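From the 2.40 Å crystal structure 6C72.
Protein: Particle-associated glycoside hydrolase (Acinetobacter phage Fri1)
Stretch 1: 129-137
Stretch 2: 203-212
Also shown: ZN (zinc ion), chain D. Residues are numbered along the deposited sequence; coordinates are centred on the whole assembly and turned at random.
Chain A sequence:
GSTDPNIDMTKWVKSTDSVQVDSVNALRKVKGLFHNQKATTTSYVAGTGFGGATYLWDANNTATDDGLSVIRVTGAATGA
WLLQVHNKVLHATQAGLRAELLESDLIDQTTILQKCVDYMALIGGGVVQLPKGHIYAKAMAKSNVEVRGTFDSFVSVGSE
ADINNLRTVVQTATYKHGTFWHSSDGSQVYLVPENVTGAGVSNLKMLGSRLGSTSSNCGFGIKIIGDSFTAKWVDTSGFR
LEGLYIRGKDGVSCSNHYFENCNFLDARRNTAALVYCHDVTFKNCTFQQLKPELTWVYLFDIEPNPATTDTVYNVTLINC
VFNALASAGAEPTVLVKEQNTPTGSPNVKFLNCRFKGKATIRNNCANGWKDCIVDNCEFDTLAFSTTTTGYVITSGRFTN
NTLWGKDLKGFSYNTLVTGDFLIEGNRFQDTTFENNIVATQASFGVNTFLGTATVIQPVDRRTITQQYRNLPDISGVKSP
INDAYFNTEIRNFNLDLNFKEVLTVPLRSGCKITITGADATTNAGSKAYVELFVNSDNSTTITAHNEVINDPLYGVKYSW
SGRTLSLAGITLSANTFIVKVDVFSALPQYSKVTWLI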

ATOM      1  N   GLN A 129     -34.913  -2.976   0.205  1.00 31.61           N
ATOM      2  CA  GLN A 129     -34.913  -2.401  -1.132  1.00 32.10           C
ATOM      3  C   GLN A 129     -35.880  -1.227  -1.172  1.00 30.51           C
ATOM      4  O   GLN A 129     -37.039  -1.354  -0.754  1.00 29.95           O
ATOM      5  CB  GLN A 129     -35.313  -3.458  -2.165  1.00 33.48           C
ATOM      6  CG  GLN A 129     -35.363  -2.957  -3.591  1.00 34.05           C
ATOM      7  CD  GLN A 129     -33.976  -2.643  -4.152  1.00 34.04           C
ATOM      8  OE1 GLN A 129     -33.048  -3.458  -4.051  1.00 34.34           O
ATOM      9  NE2 GLN A 129     -33.828  -1.459  -4.742  1.00 33.53           N
ATOM     10  N   LEU A 130     -35.406  -0.107  -1.620  1.00 28.20           N
ATOM     11  CA  LEU A 130     -36.288   1.024  -1.850  1.00 28.21           C
ATOM     12  C   LEU A 130     -36.652   1.096  -3.323  1.00 28.69           C
ATOM     13  O   LEU A 130     -35.852   0.719  -4.178  1.00 28.76           O
ATOM     14  CB  LEU A 130     -35.639   2.346  -1.439  1.00 27.53           C
ATOM     15  CG  LEU A 130     -35.245   2.431   0.026  1.00 27.28           C
ATOM     16  CD1 LEU A 130     -34.648   3.786   0.361  1.00 26.91           C
ATOM     17  CD2 LEU A 130     -36.448   2.106   0.914  1.00 27.83           C
ATOM     18  N   PRO A 131     -37.849   1.538  -3.672  1.00 29.28           N
ATOM     19  CA  PRO A 131     -38.199   1.714  -5.083  1.00 29.90           C
ATOM     20  C   PRO A 131     -37.653   3.043  -5.590  1.00 29.28           C
ATOM     21  O   PRO A 131     -37.059   3.819  -4.862  1.00 28.48           O
ATOM     22  CB  PRO A 131     -39.730   1.722  -5.052  1.00 30.97           C
ATOM     23  CG  PRO A 131     -40.029   2.404  -3.757  1.00 30.61           C
ATOM     24  CD  PRO A 131     -38.957   1.930  -2.784  1.00 29.68           C
ATOM     25  N   LYS A 132     -37.908   3.318  -6.855  1.00 30.98           N
ATOM     26  CA  LYS A 132     -37.664   4.654  -7.369  1.00 30.47           C
ATOM     27  C   LYS A 132     -38.649   5.640  -6.737  1.00 29.61           C
ATOM     28  O   LYS A 132     -39.698   5.261  -6.213  1.00 30.35           O
ATOM     29  CB  LYS A 132     -37.803   4.676  -8.892  1.00 31.95           C
ATOM     30  CG  LYS A 132     -36.749   3.846  -9.614  1.00 33.34           C
ATOM     31  CD  LYS A 132     -36.747   4.129 -11.089  1.00 34.20           C
ATOM     32  CE  LYS A 132     -37.907   3.446 -11.767  1.00 34.03           C
ATOM     33  NZ  LYS A 132     -37.978   3.908 -13.163  1.00 33.79           N
ATOM     34  N   GLY A 133     -38.283   6.911  -6.770  1.00 32.79           N
ATOM     35  CA  GLY A 133     -39.124   7.984  -6.280  1.00 31.65           C
ATOM     36  C   GLY A 133     -38.441   8.773  -5.179  1.00 30.00           C
ATOM     37  O   GLY A 133     -37.354   8.434  -4.709  1.00 29.38           O
ATOM     38  N   HIS A 134     -39.109   9.860  -4.788  1.00 31.79           N
ATOM     39  CA  HIS A 134     -38.686  10.655  -3.641  1.00 30.78           C
ATOM     40  C   HIS A 134     -39.340  10.087  -2.392  1.00 30.26           C
ATOM     41  O   HIS A 134     -40.545   9.815  -2.384  1.00 30.69           O
ATOM     42  CB  HIS A 134     -39.044  12.129  -3.819  1.00 31.31           C
ATOM     43  CG  HIS A 134     -38.222  12.824  -4.863  1.00 31.84           C
ATOM     44  ND1 HIS A 134     -37.153  13.637  -4.556  1.00 31.72           N
ATOM     45  CD2 HIS A 134     -38.287  12.789  -6.219  1.00 32.76           C
ATOM     46  CE1 HIS A 134     -36.616  14.099  -5.671  1.00 32.43           C
ATOM     47  NE2 HIS A 134     -37.280  13.592  -6.694  1.00 33.06           N
ATOM     48  N   ILE A 135     -38.533   9.864  -1.360  1.00 33.79           N
ATOM     49  CA  ILE A 135     -38.976   9.244  -0.121  1.00 33.51           C
ATOM     50  C   ILE A 135     -38.546  10.144   1.027  1.00 33.72           C
ATOM     51  O   ILE A 135     -37.346  10.381   1.217  1.00 33.64           O
ATOM     52  CB  ILE A 135     -38.388   7.835   0.044  1.00 33.06           C
ATOM     53  CG1 ILE A 135     -38.752   6.972  -1.164  1.00 33.79           C
ATOM     54  CG2 ILE A 135     -38.895   7.195   1.320  1.00 32.99           C
ATOM     55  CD1 ILE A 135     -38.046   5.644  -1.200  1.00 34.07           C
ATOM     56  N   TYR A 136     -39.514  10.647   1.788  1.00 33.02           N
ATOM     57  CA  TYR A 136     -39.238  11.404   3.008  1.00 33.87           C
ATOM     58  C   TYR A 136     -39.416  10.439   4.169  1.00 33.87           C
ATOM     59  O   TYR A 136     -40.543  10.150   4.581  1.00 34.07           O
ATOM     60  CB  TYR A 136     -40.158  12.611   3.138  1.00 34.87           C
ATOM     61  CG  TYR A 136     -39.965  13.673   2.071  1.00 35.20           C
ATOM     62  CD1 TYR A 136     -39.080  14.731   2.264  1.00 36.03           C
ATOM     63  CD2 TYR A 136     -40.688  13.633   0.881  1.00 34.97           C
ATOM     64  CE1 TYR A 136     -38.912  15.714   1.307  1.00 36.50           C
ATOM     65  CE2 TYR A 136     -40.519  14.609  -0.089  1.00 35.50           C
ATOM     66  CZ  TYR A 136     -39.631  15.647   0.130  1.00 36.21           C
ATOM     67  OH  TYR A 136     -39.474  16.628  -0.825  1.00 36.90           O
ATOM     68  N   ALA A 137     -38.300   9.945   4.699  1.00 33.91           N
ATOM     69  CA  ALA A 137     -38.344   8.934   5.746  1.00 34.05           C
ATOM     70  C   ALA A 137     -36.964   8.746   6.349  1.00 34.61           C
ATOM     71  O   ALA A 137     -36.074   8.196   5.694  1.00 33.88           O
ATOM     72  CB  ALA A 137     -38.844   7.600   5.191  1.00 32.99           C
ATOM     73  N   ASN A 203     -26.761   2.564  -3.991  1.00 27.42           N
ATOM     74  CA  ASN A 203     -27.577   2.727  -5.193  1.00 28.08           C
ATOM     75  C   ASN A 203     -28.714   3.726  -4.977  1.00 28.36           C
ATOM     76  O   ASN A 203     -29.863   3.467  -5.332  1.00 29.31           O
ATOM     77  CB  ASN A 203     -28.133   1.376  -5.675  1.00 29.09           C
ATOM     78  CG  ASN A 203     -27.050   0.388  -6.049  1.00 29.05           C
ATOM     79  OD1 ASN A 203     -25.871   0.670  -5.900  1.00 28.29           O
ATOM     80  ND2 ASN A 203     -27.447  -0.774  -6.543  1.00 30.03           N
ATOM     81  N   LEU A 204     -28.389   4.887  -4.415  1.00 27.69           N
ATOM     82  CA  LEU A 204     -29.403   5.919  -4.243  1.00 28.08           C
ATOM     83  C   LEU A 204     -28.728   7.272  -4.087  1.00 27.36           C
ATOM     84  O   LEU A 204     -27.512   7.366  -3.916  1.00 26.56           O
ATOM     85  CB  LEU A 204     -30.324   5.610  -3.050  1.00 28.55           C
ATOM     86  CG  LEU A 204     -29.737   5.308  -1.668  1.00 27.97           C
ATOM     87  CD1 LEU A 204     -29.280   6.560  -0.924  1.00 27.33           C
ATOM     88  CD2 LEU A 204     -30.769   4.532  -0.841  1.00 28.79           C
ATOM     89  N   LYS A 205     -29.546   8.319  -4.139  1.00 27.82           N
ATOM     90  CA  LYS A 205     -29.117   9.690  -3.901  1.00 27.41           C
ATOM     91  C   LYS A 205     -29.841  10.237  -2.676  1.00 27.71           C
ATOM     92  O   LYS A 205     -31.046  10.012  -2.508  1.00 28.60           O
ATOM     93  CB  LYS A 205     -29.404  10.586  -5.110  1.00 27.89           C
ATOM     94  CG  LYS A 205     -28.915  12.007  -4.931  1.00 27.60           C
ATOM     95  CD  LYS A 205     -28.754  12.706  -6.262  1.00 27.90           C
ATOM     96  CE  LYS A 205     -28.103  14.072  -6.101  1.00 27.65           C
ATOM     97  NZ  LYS A 205     -27.819  14.721  -7.419  1.00 27.96           N
ATOM     98  N   MET A 206     -29.111  10.940  -1.818  1.00 31.06           N
ATOM     99  CA  MET A 206     -29.677  11.560  -0.629  1.00 30.65           C
ATOM    100  C   MET A 206     -29.738  13.067  -0.841  1.00 30.87           C
ATOM    101  O   MET A 206     -28.776  13.669  -1.321  1.00 31.15           O
ATOM    102  CB  MET A 206     -28.861  11.211   0.624  1.00 30.27           C
ATOM    103  CG  MET A 206     -28.709   9.702   0.876  1.00 30.46           C
ATOM    104  SD  MET A 206     -27.708   9.227   2.331  1.00 30.21           S
ATOM    105  CE  MET A 206     -28.938   8.800   3.531  1.00 30.20           C
ATOM    106  N   LEU A 207     -30.873  13.670  -0.499  1.00 28.65           N
ATOM    107  CA  LEU A 207     -31.121  15.086  -0.736  1.00 29.22           C
ATOM    108  C   LEU A 207     -31.409  15.795   0.580  1.00 29.59           C
ATOM    109  O   LEU A 207     -32.071  15.245   1.467  1.00 29.96           O
ATOM    110  CB  LEU A 207     -32.315  15.291  -1.713  1.00 30.42           C
ATOM    111  CG  LEU A 207     -32.060  14.792  -3.138  1.00 30.26           C
ATOM    112  CD1 LEU A 207     -33.318  14.893  -4.003  1.00 31.61           C
ATOM    113  CD2 LEU A 207     -30.903  15.533  -3.804  1.00 29.60           C
ATOM    114  N   GLY A 208     -30.952  17.049   0.673  1.00 31.22           N
ATOM    115  CA  GLY A 208     -31.090  17.816   1.899  1.00 31.55           C
ATOM    116  C   GLY A 208     -32.470  18.395   2.152  1.00 31.89           C
ATOM    117  O   GLY A 208     -32.807  18.655   3.312  1.00 32.17           O
ATOM    118  N   SER A 209     -33.278  18.605   1.106  1.00 35.66           N
ATOM    119  CA  SER A 209     -34.615  19.138   1.323  1.00 35.97           C
ATOM    120  C   SER A 209     -35.417  18.132   2.131  1.00 35.24           C
ATOM    121  O   SER A 209     -35.263  16.919   1.964  1.00 34.57           O
ATOM    122  CB  SER A 209     -35.313  19.477  -0.005  1.00 36.41           C
ATOM    123  OG  SER A 209     -35.617  18.333  -0.792  1.00 35.86           O
ATOM    124  N   ARG A 210     -36.234  18.639   3.055  1.00 35.48           N
ATOM    125  CA  ARG A 210     -36.807  17.779   4.080  1.00 35.74           C
ATOM    126  C   ARG A 210     -38.164  18.307   4.530  1.00 37.62           C
ATOM    127  O   ARG A 210     -38.530  19.454   4.270  1.00 38.67           O
ATOM    128  CB  ARG A 210     -35.835  17.642   5.269  1.00 34.69           C
ATOM    129  CG  ARG A 210     -35.336  18.958   5.870  1.00 35.06           C
ATOM    130  CD  ARG A 210     -36.326  19.499   6.858  1.00 36.38           C
ATOM    131  NE  ARG A 210     -35.734  20.427   7.808  1.00 36.44           N
ATOM    132  CZ  ARG A 210     -36.328  20.805   8.940  1.00 37.56           C
ATOM    133  NH1 ARG A 210     -37.522  20.334   9.260  1.00 38.70           N
ATOM    134  NH2 ARG A 210     -35.727  21.648   9.754  1.00 37.65           N
ATOM    135  N   LEU A 211     -38.905  17.458   5.236  1.00 45.00           N
ATOM    136  CA  LEU A 211     -40.220  17.849   5.731  1.00 45.36           C
ATOM    137  C   LEU A 211     -40.083  18.769   6.935  1.00 45.80           C
ATOM    138  O   LEU A 211     -39.214  18.569   7.787  1.00 45.63           O
ATOM    139  CB  LEU A 211     -41.028  16.621   6.133  1.00 45.01           C
ATOM    140  CG  LEU A 211     -41.193  15.552   5.070  1.00 44.67           C
ATOM    141  CD1 LEU A 211     -41.966  14.439   5.697  1.00 44.68           C
ATOM    142  CD2 LEU A 211     -41.929  16.116   3.863  1.00 45.18           C
ATOM    143  N   GLY A 212     -40.966  19.761   7.016  1.00 56.67           N
ATOM    144  CA  GLY A 212     -41.039  20.636   8.166  1.00 57.25           C
ATOM    145  C   GLY A 212     -40.403  21.999   7.998  1.00 57.98           C
ATOM    146  O   GLY A 212     -40.618  22.867   8.850  1.00 58.64           O
TER
HETATM  147 ZN    ZN D 801     -37.039  13.940  -8.641  1.00 35.61          ZN
HETATM  148  O   HOH W   1     -38.149  15.426  -9.737  1.00 36.49           O
HETATM  149  O   HOH W   2     -34.819  15.119  -8.745  1.00 32.51           O
HETATM  150  O   HOH W   3     -37.713  12.341  -9.625  1.00 31.53           O

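How do the two backbones lie with respect to each other? Stretch 1 runs as a strand from Gly-133 to Tyr-136, and stretch 2, after the chain turns a corner at Asn-203, has a strand that includes Lys-205 and Met-206. No hydrogen bond joins them, and the CA atoms of Leu-130 and Leu-204 are 8.8 Å apart, those of His-134 and Leu-207 9.2 Å. These gaps are too wide for neighbouring strands of one sheet, so side chains must bridge them. Both stretches advance in the same sense, and near their far ends they draw closer, with 6.9 Å between the CA atoms of Tyr-136 and Arg-210.

What fills the space where the backbones stand apart? At one end two leucines meet: Leu-130 and Leu-204 both point toward the opposite stretch, and CD1 of Leu-130 lies 4.1 Å from CD2 of Leu-204, an apolar contact between methyl groups. Farther along, the CA-to-CB bond of His-134 points sideways, but its ring comes nearer, and CE1 of His-134 approaches CD1 of Leu-207 at 3.8 Å. The methyl sits at the ring edge, near the ring plane.

How can His-134 touch a leucine and also hold a metal? Its nitrogens are engaged separately from the carbon that meets Leu-207. NE2 of His-134 binds the zinc ion at 2.0 Å, and three waters also bind the zinc, while ND1 is hydrogen-bonded elsewhere in the structure. CE1, between the two nitrogens, is left to pack against the methyl.

Why does Tyr-136 dominate the contact? It points toward stretch 2, has the largest covered area of any residue here, and touches three successive residues. CD2 of Leu-211 lies over one face of the Tyr-136 ring, 3.8 Å from the ring centroid and 22° off the normal, a CH-pi interaction; its closest ring atom is CD1 of Tyr-136, at 3.5 Å. The CA-to-CB bond of Leu-211 points sideways, but with chi1 m and chi2 t the end of the side chain comes nearer. At the ring edge, CE1 of Tyr-136 is 4.0 Å from CA of Arg-210, so here the ring packs on backbone; the CA-to-CB bond of Arg-210 points away from stretch 1, and NH1 of Arg-210 donates a hydrogen bond to O of Leu-211 at 2.9 Å. The hydroxyl of Tyr-136 does not bond to Ser-209: OH of Tyr-136 and OG of Ser-209 are 4.2 Å apart, and each is hydrogen-bonded elsewhere in the structure.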